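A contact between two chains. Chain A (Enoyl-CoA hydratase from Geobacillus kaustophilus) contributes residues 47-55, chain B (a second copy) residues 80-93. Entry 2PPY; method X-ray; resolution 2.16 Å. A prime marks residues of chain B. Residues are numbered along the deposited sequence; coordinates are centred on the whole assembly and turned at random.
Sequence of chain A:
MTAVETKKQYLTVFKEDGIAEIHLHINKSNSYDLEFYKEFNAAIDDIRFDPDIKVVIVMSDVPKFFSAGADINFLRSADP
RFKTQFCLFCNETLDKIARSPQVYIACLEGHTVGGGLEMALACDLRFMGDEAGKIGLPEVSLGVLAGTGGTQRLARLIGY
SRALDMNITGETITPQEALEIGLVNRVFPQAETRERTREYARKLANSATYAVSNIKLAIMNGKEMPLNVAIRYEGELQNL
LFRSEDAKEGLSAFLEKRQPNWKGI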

# COMPACT_ATOMS: atom_id res chain seq x y z
N ILE A 47 -24.97 -8.94 17.18
CA ILE A 47 -24.58 -7.74 17.90
C ILE A 47 -24.49 -6.52 16.98
O ILE A 47 -24.85 -5.41 17.39
N ARG A 48 -24.01 -6.73 15.75
CA ARG A 48 -23.89 -5.64 14.79
C ARG A 48 -25.25 -5.01 14.50
O ARG A 48 -25.39 -3.80 14.46
N PHE A 49 -26.25 -5.86 14.29
CA PHE A 49 -27.59 -5.40 13.98
C PHE A 49 -28.37 -4.93 15.21
O PHE A 49 -29.56 -4.64 15.12
N ASP A 50 -27.69 -4.86 16.35
CA ASP A 50 -28.31 -4.41 17.59
C ASP A 50 -27.73 -3.05 17.95
O ASP A 50 -26.70 -2.96 18.60
N PRO A 51 -28.41 -1.96 17.55
CA PRO A 51 -28.02 -0.56 17.78
C PRO A 51 -27.68 -0.19 19.22
O PRO A 51 -26.91 0.74 19.46
N ASP A 52 -28.27 -0.90 20.17
CA ASP A 52 -28.04 -0.60 21.58
C ASP A 52 -26.69 -1.05 22.13
O ASP A 52 -26.24 -0.53 23.15
N ILE A 53 -26.05 -2.01 21.46
CA ILE A 53 -24.76 -2.50 21.94
C ILE A 53 -23.62 -1.65 21.40
O ILE A 53 -23.45 -1.51 20.19
N LYS A 54 -22.84 -1.07 22.30
CA LYS A 54 -21.72 -0.23 21.91
C LYS A 54 -20.37 -0.85 22.26
O LYS A 54 -19.34 -0.46 21.72
N VAL A 55 -20.38 -1.82 23.17
CA VAL A 55 -19.16 -2.49 23.59
C VAL A 55 -19.36 -3.99 23.72
O VAL A 55 -20.43 -4.45 24.14
N PRO B 80 -31.02 4.49 9.20
CA PRO B 80 -29.64 4.70 8.76
C PRO B 80 -28.65 3.67 9.30
O PRO B 80 -27.80 3.17 8.57
N ARG B 81 -28.77 3.34 10.59
CA ARG B 81 -27.87 2.37 11.19
C ARG B 81 -28.09 0.96 10.66
O ARG B 81 -27.14 0.17 10.59
N PHE B 82 -29.32 0.64 10.27
CA PHE B 82 -29.61 -0.68 9.71
C PHE B 82 -28.98 -0.76 8.32
O PHE B 82 -28.42 -1.79 7.93
N LYS B 83 -29.11 0.33 7.57
CA LYS B 83 -28.57 0.39 6.21
C LYS B 83 -27.06 0.14 6.23
O LYS B 83 -26.54 -0.57 5.37
N THR B 84 -26.38 0.73 7.21
CA THR B 84 -24.94 0.54 7.32
C THR B 84 -24.64 -0.95 7.43
O THR B 84 -23.86 -1.50 6.63
N GLN B 85 -25.26 -1.61 8.40
CA GLN B 85 -25.06 -3.04 8.61
C GLN B 85 -25.54 -3.87 7.43
O GLN B 85 -24.95 -4.89 7.10
N PHE B 86 -26.62 -3.43 6.79
CA PHE B 86 -27.14 -4.13 5.63
C PHE B 86 -26.06 -4.11 4.55
O PHE B 86 -25.72 -5.15 3.98
N CYS B 87 -25.53 -2.92 4.29
CA CYS B 87 -24.48 -2.76 3.28
C CYS B 87 -23.21 -3.52 3.66
O CYS B 87 -22.61 -4.20 2.82
N LEU B 88 -22.80 -3.38 4.91
CA LEU B 88 -21.60 -4.04 5.40
C LEU B 88 -21.67 -5.54 5.13
O LEU B 88 -20.70 -6.12 4.64
N PHE B 89 -22.80 -6.16 5.45
CA PHE B 89 -22.96 -7.59 5.23
C PHE B 89 -22.89 -7.95 3.75
O PHE B 89 -22.22 -8.92 3.36
N CYS B 90 -23.58 -7.18 2.91
CA CYS B 90 -23.57 -7.44 1.48
C CYS B 90 -22.13 -7.37 0.96
O CYS B 90 -21.67 -8.26 0.25
N ASN B 91 -21.42 -6.31 1.33
CA ASN B 91 -20.03 -6.13 0.91
C ASN B 91 -19.15 -7.30 1.32
O ASN B 91 -18.38 -7.83 0.51
N GLU B 92 -19.26 -7.70 2.58
CA GLU B 92 -18.46 -8.81 3.05
C GLU B 92 -18.82 -10.07 2.26
O GLU B 92 -17.94 -10.87 1.93
N THR B 93 -20.10 -10.26 1.93
CA THR B 93 -20.47 -11.44 1.17
C THR B 93 -19.78 -11.44 -0.20
O THR B 93 -19.24 -12.47 -0.64

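The end of a chain A helix and the turn after it pack against one helix of chain B. Arg48 and Pro51 point toward that helix. From chain B, Arg81′, Gln85′, Leu88′, Phe89′ and Glu92′ point back, although the end of Phe89′ leads away.

Arg48 is m at chi1 and then t, t, so its side chain is extended and reaches Glu92′, which is m, t. The two groups meet end to end in a salt bridge with two hydrogen bonds. Arg48 NH1 donates to Glu92′ OE1 at 2.7 Å, and Arg48 NH2 donates to Glu92′ OE2 at 2.8 Å. Arg48 NE and NH2 and Glu92′ OE2 have partners elsewhere in the structure. Leu88′ (t, p) covers one face of the guanidinium, with CD2 3.6 Å from Arg48 CZ.

Water 1 satisfies the side-chain acceptor Gln85′ OE1. It donates to Gln85′ OE1 at 2.7 Å and to Gln85′ O at 3.0 Å. It also accepts a weak bond from Arg48 NH1 at 3.3 Å. Gln85′ O additionally accepts the helical bond from Phe89′ N, at 3.0 Å.

Phe49 (m) starts sideways, but its ring end comes nearer to chain B. Gln85′ CB lies over one face of the Phe49 ring, 3.8 Å from its centroid, as a CH-pi contact. The edge of Phe49 turns toward the face of Phe82′ (t), with Phe49 CE1 3.7 Å from Phe82′ CE1.

Pro51 CB rests over the Arg81′ guanidinium, 3.8 Å from Arg81′ CZ. Lys54 NZ lies 4.0 Å from Arg81′ NH1, a close pair of like charges. Water 3 accepts from both, at 2.8 Å from Lys54 NZ and 3.3 Å from Arg81′ NH1. Lys54 NZ also donates to Pro51 O at 2.8 Å. Water 2 donates to Asp52 OD1 at 2.8 Å and accepts weakly from Arg81′ NH2 at 3.2 Å.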

# COMPACT_ATOMS: atom_id res chain seq x y z
CB ILE A 47 -23.24 -7.96 18.64
CG1 ILE A 47 -23.44 -9.03 19.72
CG2 ILE A 47 -22.77 -6.65 19.27
CD1 ILE A 47 -22.17 -9.47 20.41
CB ARG A 48 -23.32 -6.14 13.46
CG ARG A 48 -21.82 -6.25 13.35
CD ARG A 48 -21.48 -6.85 12.00
NE ARG A 48 -20.06 -6.80 11.66
CZ ARG A 48 -19.57 -7.13 10.46
NH1 ARG A 48 -20.40 -7.52 9.51
NH2 ARG A 48 -18.27 -7.05 10.22
CB PHE A 49 -28.37 -6.49 13.24
CG PHE A 49 -28.05 -6.57 11.77
CD1 PHE A 49 -28.82 -5.87 10.84
CD2 PHE A 49 -26.98 -7.33 11.31
CE1 PHE A 49 -28.53 -5.92 9.48
CE2 PHE A 49 -26.68 -7.39 9.95
CZ PHE A 49 -27.46 -6.69 9.04
CB ASP A 50 -28.04 -5.40 18.71
CG ASP A 50 -28.83 -5.10 19.97
OD1 ASP A 50 -29.28 -3.94 20.13
OD2 ASP A 50 -29.00 -6.01 20.81
CB PRO A 51 -29.24 0.22 17.28
CG PRO A 51 -29.82 -0.67 16.24
CD PRO A 51 -29.73 -2.02 16.90
CB ASP A 52 -29.16 -1.19 22.43
CG ASP A 52 -30.52 -0.63 22.08
OD1 ASP A 52 -30.68 0.62 22.09
OD2 ASP A 52 -31.44 -1.42 21.79
CB ILE A 53 -24.52 -3.96 21.53
CG1 ILE A 53 -25.73 -4.82 21.91
CG2 ILE A 53 -23.26 -4.49 22.22
CD1 ILE A 53 -26.01 -4.86 23.41
CB LYS A 54 -21.86 1.14 22.58
CG LYS A 54 -22.98 2.03 22.00
CD LYS A 54 -24.37 1.50 22.32
CE LYS A 54 -25.45 2.55 22.06
NZ LYS A 54 -25.63 2.90 20.62
CB VAL A 55 -18.65 -1.94 24.94
CG1 VAL A 55 -17.34 -2.61 25.31
CG2 VAL A 55 -18.48 -0.43 24.88
CB PRO B 80 -29.34 6.11 9.23
CG PRO B 80 -30.66 6.79 9.07
CD PRO B 80 -31.63 5.77 9.63
CB ARG B 81 -28.00 2.42 12.72
CG ARG B 81 -27.44 3.71 13.31
CD ARG B 81 -27.42 3.73 14.82
NE ARG B 81 -28.75 3.83 15.41
CZ ARG B 81 -28.98 3.97 16.71
NH1 ARG B 81 -27.97 4.03 17.56
NH2 ARG B 81 -30.23 4.05 17.16
CB PHE B 82 -31.11 -0.92 9.59
CG PHE B 82 -31.47 -2.19 8.87
CD1 PHE B 82 -31.58 -3.39 9.55
CD2 PHE B 82 -31.66 -2.19 7.49
CE1 PHE B 82 -31.88 -4.58 8.88
CE2 PHE B 82 -31.95 -3.37 6.80
CZ PHE B 82 -32.06 -4.56 7.50
CB LYS B 83 -28.86 1.76 5.59
CG LYS B 83 -30.34 2.06 5.37
CD LYS B 83 -30.56 3.46 4.82
CE LYS B 83 -32.04 3.80 4.73
NZ LYS B 83 -32.29 5.21 4.34
CB THR B 84 -24.38 1.25 8.57
OG1 THR B 84 -24.68 2.65 8.50
CG2 THR B 84 -22.87 1.06 8.65
CB GLN B 85 -25.76 -3.48 9.89
CG GLN B 85 -25.16 -2.86 11.14
CD GLN B 85 -23.64 -2.94 11.13
OE1 GLN B 85 -23.06 -4.00 10.87
NE2 GLN B 85 -22.98 -1.82 11.42
CB PHE B 86 -28.42 -3.45 5.13
CG PHE B 86 -28.84 -3.89 3.75
CD1 PHE B 86 -29.15 -5.21 3.49
CD2 PHE B 86 -28.92 -2.96 2.71
CE1 PHE B 86 -29.54 -5.62 2.21
CE2 PHE B 86 -29.30 -3.35 1.43
CZ PHE B 86 -29.62 -4.69 1.18
CB CYS B 87 -24.14 -1.29 3.08
SG CYS B 87 -25.44 -0.35 2.28
CB LEU B 88 -21.41 -3.79 6.90
CG LEU B 88 -20.14 -4.39 7.51
CD1 LEU B 88 -18.95 -4.04 6.64
CD2 LEU B 88 -19.93 -3.89 8.93
CB PHE B 89 -24.29 -8.10 5.80
CG PHE B 89 -24.50 -9.57 5.58
CD1 PHE B 89 -23.76 -10.51 6.29
CD2 PHE B 89 -25.39 -10.02 4.61
CE1 PHE B 89 -23.90 -11.87 6.03
CE2 PHE B 89 -25.54 -11.38 4.35
CZ PHE B 89 -24.79 -12.31 5.06
CB CYS B 90 -24.45 -6.44 0.74
SG CYS B 90 -26.24 -6.59 1.08
CB ASN B 91 -19.45 -4.83 1.48
CG ASN B 91 -19.78 -3.63 0.62
OD1 ASN B 91 -19.59 -3.66 -0.60
ND2 ASN B 91 -20.28 -2.57 1.25
CB GLU B 92 -18.67 -9.02 4.56
CG GLU B 92 -18.24 -7.81 5.39
CD GLU B 92 -18.35 -8.04 6.89
OE1 GLU B 92 -19.34 -8.67 7.33
OE2 GLU B 92 -17.46 -7.57 7.64
CB THR B 93 -22.00 -11.55 0.97
OG1 THR B 93 -22.64 -11.59 2.25
CG2 THR B 93 -22.34 -12.83 0.22
O HOH W 1 -23.48 -6.23 9.32
O HOH W 2 -30.26 2.39 19.95
O HOH W 3 -27.75 4.76 20.77